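Side-chain contacts in diheme cytochrome c (Shewanella baltica, PDB 3U99), which probably shuttles electrons in the bacterium through two covalently bound heme c groups held in a cytochrome c fold: residues Lys130-Asp134 against Glu135-Asn139; Asp102-Pro105 against Arg106-Gln110. All coordinates share one frame; numbering follows the deposited sequence.

Interaction 1. Residues Lys130-Asp134 against Glu135-Asn139; sequences KGIFD and EDTVN. With HEC (heme c), chain B.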
loop_
_atom_site.group_PDB
_atom_site.type_symbol
_atom_site.label_atom_id
_atom_site.label_comp_id
_atom_site.label_asym_id
_atom_site.label_seq_id
_atom_site.Cartn_x
_atom_site.Cartn_y
_atom_site.Cartn_z
ATOM N N LYS A 130 3.798 7.528 6.049
ATOM C CA LYS A 130 4.053 8.967 5.930
ATOM C C LYS A 130 4.541 9.306 4.524
ATOM O O LYS A 130 4.950 10.444 4.251
ATOM C CB LYS A 130 5.173 9.439 6.904
ATOM C CG LYS A 130 5.291 10.814 7.425
ATOM C CD LYS A 130 6.462 11.144 8.344
ATOM C CE LYS A 130 6.581 10.260 9.553
ATOM N NZ LYS A 130 6.633 10.980 10.838
ATOM N N GLY A 131 4.488 8.298 3.609
ATOM C CA GLY A 131 4.931 8.570 2.266
ATOM C C GLY A 131 6.416 8.591 2.063
ATOM O O GLY A 131 6.855 9.049 0.999
ATOM N N ILE A 132 7.218 8.076 3.004
ATOM C CA ILE A 132 8.655 8.112 2.838
ATOM C C ILE A 132 9.140 6.729 2.389
ATOM O O ILE A 132 9.086 5.749 3.136
ATOM C CB ILE A 132 9.316 8.538 4.156
ATOM C CG1 ILE A 132 8.932 9.957 4.541
ATOM C CG2 ILE A 132 10.816 8.456 4.039
ATOM C CD1 ILE A 132 9.393 10.394 5.934
ATOM N N PHE A 133 9.581 6.699 1.133
ATOM C CA PHE A 133 10.102 5.462 0.541
ATOM C C PHE A 133 11.546 5.563 0.128
ATOM O O PHE A 133 12.060 4.645 -0.519
ATOM C CB PHE A 133 9.232 5.071 -0.691
ATOM C CG PHE A 133 7.788 4.788 -0.346
ATOM C CD1 PHE A 133 7.417 3.542 0.126
ATOM C CD2 PHE A 133 6.792 5.725 -0.452
ATOM C CE1 PHE A 133 6.097 3.268 0.463
ATOM C CE2 PHE A 133 5.491 5.447 -0.102
ATOM C CZ PHE A 133 5.107 4.222 0.362
ATOM N N ASP A 134 12.233 6.582 0.492
ATOM C CA ASP A 134 13.583 6.839 0.018
ATOM C C ASP A 134 14.527 5.655 0.212
ATOM O O ASP A 134 14.626 5.065 1.276
ATOM C CB ASP A 134 14.140 8.051 0.737
ATOM C CG ASP A 134 13.318 9.326 0.441
ATOM O OD1 ASP A 134 13.822 10.289 -0.189
ATOM O OD2 ASP A 134 12.158 9.391 0.916
ATOM N N GLU A 135 15.254 5.336 -0.848
ATOM C CA GLU A 135 16.201 4.230 -0.861
ATOM C C GLU A 135 17.211 4.341 0.251
ATOM O O GLU A 135 17.643 3.309 0.797
ATOM C CB GLU A 135 16.933 4.081 -2.204
ATOM C CG GLU A 135 17.479 5.420 -2.647
ATOM C CD GLU A 135 18.953 5.382 -2.939
ATOM O OE1 GLU A 135 19.128 4.761 -4.034
ATOM O OE2 GLU A 135 19.781 5.928 -2.176
ATOM N N ASP A 136 17.609 5.557 0.641
ATOM C CA ASP A 136 18.684 5.704 1.608
ATOM C C ASP A 136 18.201 5.390 3.009
ATOM O O ASP A 136 19.052 5.355 3.905
ATOM C CB ASP A 136 19.287 7.112 1.509
ATOM C CG ASP A 136 18.316 8.263 1.623
ATOM O OD1 ASP A 136 17.593 8.522 0.627
ATOM O OD2 ASP A 136 18.284 8.925 2.684
ATOM N N THR A 137 16.912 5.186 3.261
ATOM C CA THR A 137 16.484 4.768 4.575
ATOM C C THR A 137 15.850 3.388 4.618
ATOM O O THR A 137 15.452 2.907 5.679
ATOM C CB THR A 137 15.503 5.744 5.236
ATOM O OG1 THR A 137 14.338 5.855 4.411
ATOM C CG2 THR A 137 16.115 7.143 5.406
ATOM N N VAL A 138 15.798 2.691 3.482
ATOM C CA VAL A 138 15.287 1.331 3.442
ATOM C C VAL A 138 16.151 0.400 4.289
ATOM O O VAL A 138 17.364 0.495 4.243
ATOM C CB VAL A 138 15.368 0.719 2.000
ATOM C CG1 VAL A 138 15.152 -0.794 1.950
ATOM C CG2 VAL A 138 14.326 1.426 1.217
ATOM N N ASN A 139 15.519 -0.454 5.053
ATOM C CA ASN A 139 16.186 -1.478 5.881
ATOM C C ASN A 139 15.333 -2.721 5.779
ATOM O O ASN A 139 14.216 -2.719 6.327
ATOM C CB ASN A 139 16.345 -0.955 7.343
ATOM C CG ASN A 139 17.194 -1.837 8.225
ATOM O OD1 ASN A 139 17.889 -1.409 9.209
ATOM N ND2 ASN A 139 17.142 -3.100 8.018
HETATM FE FE HEC B . 10.261 -0.279 -1.976
HETATM C CHA HEC B . 12.733 1.530 -3.434
HETATM C CHB HEC B . 7.989 2.036 -2.911
HETATM C CHC HEC B . 7.758 -2.303 -0.738
HETATM C CHD HEC B . 12.591 -2.414 -0.769
HETATM N NA HEC B . 10.342 1.478 -2.921
HETATM C C1A HEC B . 11.431 2.082 -3.471
HETATM C C2A HEC B . 11.104 3.354 -4.049
HETATM C C3A HEC B . 9.775 3.495 -3.900
HETATM C C4A HEC B . 9.283 2.309 -3.206
HETATM C CMA HEC B . 8.888 4.668 -4.315
HETATM C CAA HEC B . 12.075 4.337 -4.644
HETATM C CBA HEC B . 12.835 5.001 -3.508
HETATM C CGA HEC B . 13.911 5.994 -3.904
HETATM O O1A HEC B . 13.829 6.457 -5.088
HETATM O O2A HEC B . 14.720 6.506 -3.127
HETATM N NB HEC B . 8.248 -0.128 -1.869
HETATM C C1B HEC B . 7.464 0.922 -2.344
HETATM C C2B HEC B . 6.118 0.619 -2.055
HETATM C C3B HEC B . 6.073 -0.594 -1.496
HETATM C C4B HEC B . 7.404 -1.066 -1.337
HETATM C CMB HEC B . 4.987 1.615 -2.396
HETATM C CAB HEC B . 4.880 -1.382 -0.919
HETATM C CBB HEC B . 3.681 -1.506 -1.960
HETATM N NC HEC B . 10.182 -2.033 -0.976
HETATM C C1C HEC B . 9.089 -2.670 -0.555
HETATM C C2C HEC B . 9.388 -3.809 0.232
HETATM C C3C HEC B . 10.777 -3.813 0.248
HETATM C C4C HEC B . 11.254 -2.712 -0.478
HETATM C CMC HEC B . 8.424 -4.699 0.961
HETATM C CAC HEC B . 11.670 -4.755 1.027
HETATM C CBC HEC B . 11.609 -6.222 0.598
HETATM N ND HEC B . 12.264 -0.438 -2.108
HETATM C C1D HEC B . 13.015 -1.405 -1.523
HETATM C C2D HEC B . 14.394 -1.221 -1.885
HETATM C C3D HEC B . 14.465 -0.159 -2.725
HETATM C C4D HEC B . 13.078 0.351 -2.807
HETATM C CMD HEC B . 15.525 -2.115 -1.439
HETATM C CAD HEC B . 15.721 0.396 -3.363
HETATM C CBD HEC B . 16.014 -0.487 -4.621
HETATM C CGD HEC B . 17.416 -0.308 -5.195
HETATM O O1D HEC B . 17.556 1.061 -5.218
HETATM O O2D HEC B . 17.676 -1.130 -6.202
HETATM O O HOH W 1 12.425 4.026 2.911
HETATM O O HOH W 2 16.387 10.933 0.121
#
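Asp134 and Thr137 close a type I beta turn whose inner corners are Glu135 and Asp136. Thr137 N gives a hydrogen bond to Asp134 O, 3.0 Å long with an angle of 162° at the hydrogen. Val138 N adds a weak bond to the same Asp134 O at 3.4 Å. A water that also reaches Thr137 OG1 donates to this oxygen, which thus takes one good and one weak bond from the backbone and a third from solvent.

The tight side of the turn faces heme c #2. Glu135 N points its hydrogen at heme O2A over 2.6 Å, at 167°, so the backbone of the turn grips a propionate. Phe133 packs on the macrocycle. Its CG stands beside the backbone N and anti to the carbonyl carbon (chi1 -62°), which brings the CD1-CE1 side of the ring to the heme. Phe133 CD1 lies 3.4 Å from heme CHB. The next ring atom, CE1 of Phe133, is 3.5 Å from the heme methyl CMB. The same ring meets the axial ligand His125 edge-to-face. With an alanine in place of Phe133, CHB and the methyl CMB would probably lose the ring that packs on them, and the iron-bound His125 its edge-to-face partner. Just after the turn, Val138 continues the apolar wall, with CG1 at 3.7 Å from heme CMD. Val138 also packs on His125 and Trp146.

The other side is loose and open to solvent. Asp134 and Asp136 bring like charges near each other, their OD1 atoms 4.2 Å apart. This proximity would probably raise the proton affinity of one of them. A water lies 2.7 Å from both Asp134 OD1 and Asp136 OD1 and can donate to either, though perhaps not to both at once.

Interaction 2. Residues Asp102-Pro105 against Arg106-Gln110; sequences DEIP and RRMVQ. With HEC (heme c), chain B.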
loop_
_atom_site.group_PDB
_atom_site.type_symbol
_atom_site.label_atom_id
_atom_site.label_comp_id
_atom_site.label_asym_id
_atom_site.label_seq_id
_atom_site.Cartn_x
_atom_site.Cartn_y
_atom_site.Cartn_z
ATOM N N ASP A 102 13.121 -4.151 -9.159
ATOM C CA ASP A 102 13.563 -5.286 -9.954
ATOM C C ASP A 102 15.004 -5.722 -9.704
ATOM O O ASP A 102 15.369 -6.731 -10.334
ATOM C CB ASP A 102 13.245 -4.994 -11.432
ATOM C CG ASP A 102 14.080 -3.939 -12.094
ATOM O OD1 ASP A 102 15.045 -3.347 -11.513
ATOM O OD2 ASP A 102 13.814 -3.713 -13.322
ATOM N N GLU A 103 15.798 -5.066 -8.896
ATOM C CA GLU A 103 17.132 -5.566 -8.550
ATOM C C GLU A 103 17.118 -6.279 -7.207
ATOM O O GLU A 103 18.165 -6.757 -6.736
ATOM C CB GLU A 103 18.105 -4.392 -8.569
ATOM C CG GLU A 103 18.308 -3.724 -9.926
ATOM C CD GLU A 103 18.992 -4.602 -10.931
ATOM O OE1 GLU A 103 19.563 -5.712 -10.666
ATOM O OE2 GLU A 103 18.994 -4.171 -12.118
ATOM N N ILE A 104 15.971 -6.383 -6.540
ATOM C CA ILE A 104 15.927 -6.968 -5.194
ATOM C C ILE A 104 15.652 -8.458 -5.346
ATOM O O ILE A 104 14.614 -8.834 -5.902
ATOM C CB ILE A 104 14.844 -6.297 -4.353
ATOM C CG1 ILE A 104 15.008 -4.777 -4.305
ATOM C CG2 ILE A 104 14.810 -6.957 -2.976
ATOM C CD1 ILE A 104 13.785 -4.111 -3.690
ATOM N N PRO A 105 16.555 -9.307 -4.905
ATOM C CA PRO A 105 16.363 -10.747 -5.130
ATOM C C PRO A 105 15.364 -11.441 -4.212
ATOM O O PRO A 105 15.034 -10.987 -3.145
ATOM C CB PRO A 105 17.747 -11.279 -4.815
ATOM C CG PRO A 105 18.337 -10.347 -3.829
ATOM C CD PRO A 105 17.793 -8.988 -4.202
ATOM N N ARG A 106 14.924 -12.589 -4.693
ATOM C CA ARG A 106 13.849 -13.281 -3.999
ATOM C C ARG A 106 14.291 -13.724 -2.612
ATOM O O ARG A 106 13.476 -13.874 -1.704
ATOM C CB ARG A 106 13.406 -14.516 -4.818
ATOM C CG ARG A 106 12.873 -14.240 -6.128
ATOM C CD ARG A 106 12.471 -15.590 -6.752
ATOM N NE ARG A 106 11.415 -16.276 -6.019
ATOM C CZ ARG A 106 10.804 -17.218 -5.342
ATOM N NH1 ARG A 106 11.481 -18.303 -4.941
ATOM N NH2 ARG A 106 9.498 -17.122 -5.034
ATOM N N ARG A 107 15.484 -14.005 -2.286
ATOM C CA ARG A 107 15.988 -14.356 -0.966
ATOM C C ARG A 107 15.649 -13.301 0.083
ATOM O O ARG A 107 15.615 -13.578 1.229
ATOM C CB ARG A 107 17.540 -14.624 -1.002
ATOM C CG ARG A 107 18.471 -13.425 -0.943
ATOM C CD ARG A 107 19.924 -13.889 -0.574
ATOM N NE ARG A 107 20.409 -14.799 -1.601
ATOM C CZ ARG A 107 20.526 -16.126 -1.508
ATOM N NH1 ARG A 107 20.938 -16.772 -2.593
ATOM N NH2 ARG A 107 20.322 -16.795 -0.383
ATOM N N MET A 108 15.524 -12.053 -0.435
ATOM C CA MET A 108 15.242 -10.981 0.527
ATOM C C MET A 108 13.751 -10.704 0.678
ATOM O O MET A 108 13.384 -9.904 1.541
ATOM C CB MET A 108 15.902 -9.678 0.066
ATOM C CG MET A 108 17.415 -9.757 0.092
ATOM S SD MET A 108 18.191 -8.238 -0.434
ATOM C CE MET A 108 19.813 -8.858 -0.864
ATOM N N VAL A 109 12.904 -11.262 -0.043
ATOM C CA VAL A 109 11.469 -11.014 -0.188
ATOM C C VAL A 109 10.713 -12.336 -0.060
ATOM O O VAL A 109 10.368 -12.722 1.066
ATOM C CB VAL A 109 11.181 -10.235 -1.485
ATOM C CG1 VAL A 109 9.710 -9.830 -1.546
ATOM C CG2 VAL A 109 12.115 -9.000 -1.569
ATOM N N GLN A 110 10.374 -12.972 -1.178
ATOM C CA GLN A 110 9.526 -14.141 -1.119
ATOM C C GLN A 110 10.113 -15.249 -0.275
ATOM O O GLN A 110 9.388 -16.006 0.364
ATOM C CB GLN A 110 9.283 -14.626 -2.556
ATOM C CG GLN A 110 8.485 -13.584 -3.340
ATOM C CD GLN A 110 9.284 -12.546 -4.099
ATOM O OE1 GLN A 110 10.459 -12.298 -4.039
ATOM N NE2 GLN A 110 8.575 -11.786 -4.976
HETATM FE FE HEC B . 10.261 -0.279 -1.976
HETATM C CHA HEC B . 12.733 1.530 -3.434
HETATM C CHB HEC B . 7.989 2.036 -2.911
HETATM C CHC HEC B . 7.758 -2.303 -0.738
HETATM C CHD HEC B . 12.591 -2.414 -0.769
HETATM N NA HEC B . 10.342 1.478 -2.921
HETATM C C1A HEC B . 11.431 2.082 -3.471
HETATM C C2A HEC B . 11.104 3.354 -4.049
HETATM C C3A HEC B . 9.775 3.495 -3.900
HETATM C C4A HEC B . 9.283 2.309 -3.206
HETATM C CMA HEC B . 8.888 4.668 -4.315
HETATM C CAA HEC B . 12.075 4.337 -4.644
HETATM C CBA HEC B . 12.835 5.001 -3.508
HETATM C CGA HEC B . 13.911 5.994 -3.904
HETATM O O1A HEC B . 13.829 6.457 -5.088
HETATM O O2A HEC B . 14.720 6.506 -3.127
HETATM N NB HEC B . 8.248 -0.128 -1.869
HETATM C C1B HEC B . 7.464 0.922 -2.344
HETATM C C2B HEC B . 6.118 0.619 -2.055
HETATM C C3B HEC B . 6.073 -0.594 -1.496
HETATM C C4B HEC B . 7.404 -1.066 -1.337
HETATM C CMB HEC B . 4.987 1.615 -2.396
HETATM C CAB HEC B . 4.880 -1.382 -0.919
HETATM C CBB HEC B . 3.681 -1.506 -1.960
HETATM N NC HEC B . 10.182 -2.033 -0.976
HETATM C C1C HEC B . 9.089 -2.670 -0.555
HETATM C C2C HEC B . 9.388 -3.809 0.232
HETATM C C3C HEC B . 10.777 -3.813 0.248
HETATM C C4C HEC B . 11.254 -2.712 -0.478
HETATM C CMC HEC B . 8.424 -4.699 0.961
HETATM C CAC HEC B . 11.670 -4.755 1.027
HETATM C CBC HEC B . 11.609 -6.222 0.598
HETATM N ND HEC B . 12.264 -0.438 -2.108
HETATM C C1D HEC B . 13.015 -1.405 -1.523
HETATM C C2D HEC B . 14.394 -1.221 -1.885
HETATM C C3D HEC B . 14.465 -0.159 -2.725
HETATM C C4D HEC B . 13.078 0.351 -2.807
HETATM C CMD HEC B . 15.525 -2.115 -1.439
HETATM C CAD HEC B . 15.721 0.396 -3.363
HETATM C CBD HEC B . 16.014 -0.487 -4.621
HETATM C CGD HEC B . 17.416 -0.308 -5.195
HETATM O O1D HEC B . 17.556 1.061 -5.218
HETATM O O2D HEC B . 17.676 -1.130 -6.202
HETATM O O HOH W 3 12.232 -10.629 -5.755
#
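Pro105 O accepts the hydrogen bond of Met108 N at 3.0 Å, with an angle of 152° at the hydrogen. This bond opens a short 3-10 turn, and Val109 N continues it by bonding to Arg106 O. A water spans the same bend, 3.0 Å from both Ile104 O and Gln110 OE1.

Two close apolar contacts back the bend. Met108 is extended beyond CG and crosses the proline ring obliquely, so that its CE meets Pro105 CG at 3.6 Å. Ile104 and Val109 cross at about a right angle, with their CG2 atoms 3.7 Å apart. Ile104 CG2 also nears Met108 CB, which links the two contacts. CG2 of Ile104 is anti to the backbone N, while CG1 stands beside it and carries CD1 to the heme. Ile104 CD1 lies 3.5 Å from C2D of heme c #2. Val109 CG2 also touches this heme, 3.6 Å from CBC. Phe118 backs both residues.

The bend directly follows helix 95-101, which ends in the axial ligand His101. Met108 reaches across to Phe143 and Trp146, residues that flank strand 144-145 of the small antiparallel pair.

How the interactions relate
Following the chain from the N terminus, interaction 2 comes straight after helix 95-101 and closes the turn 105-108 within 102-110. The chain then runs through Cys121, Cys124 and His125, which attach and ligate heme c #2. Interaction 1 closes the turn 134-137 within 130-139 just after, and leads into strand 139-140. The two contacts are in series: neither nests in the other, and they do not cross. The nearest atoms of interaction 1 and interaction 2 are about 7 Å apart, so the two do not touch. Heme c #2 joins them. Ile104 and Val138 lie on opposite faces of the same pyrrole ring. Trp146, after strand 144-145, meets Met108 and Val138, one from each interaction.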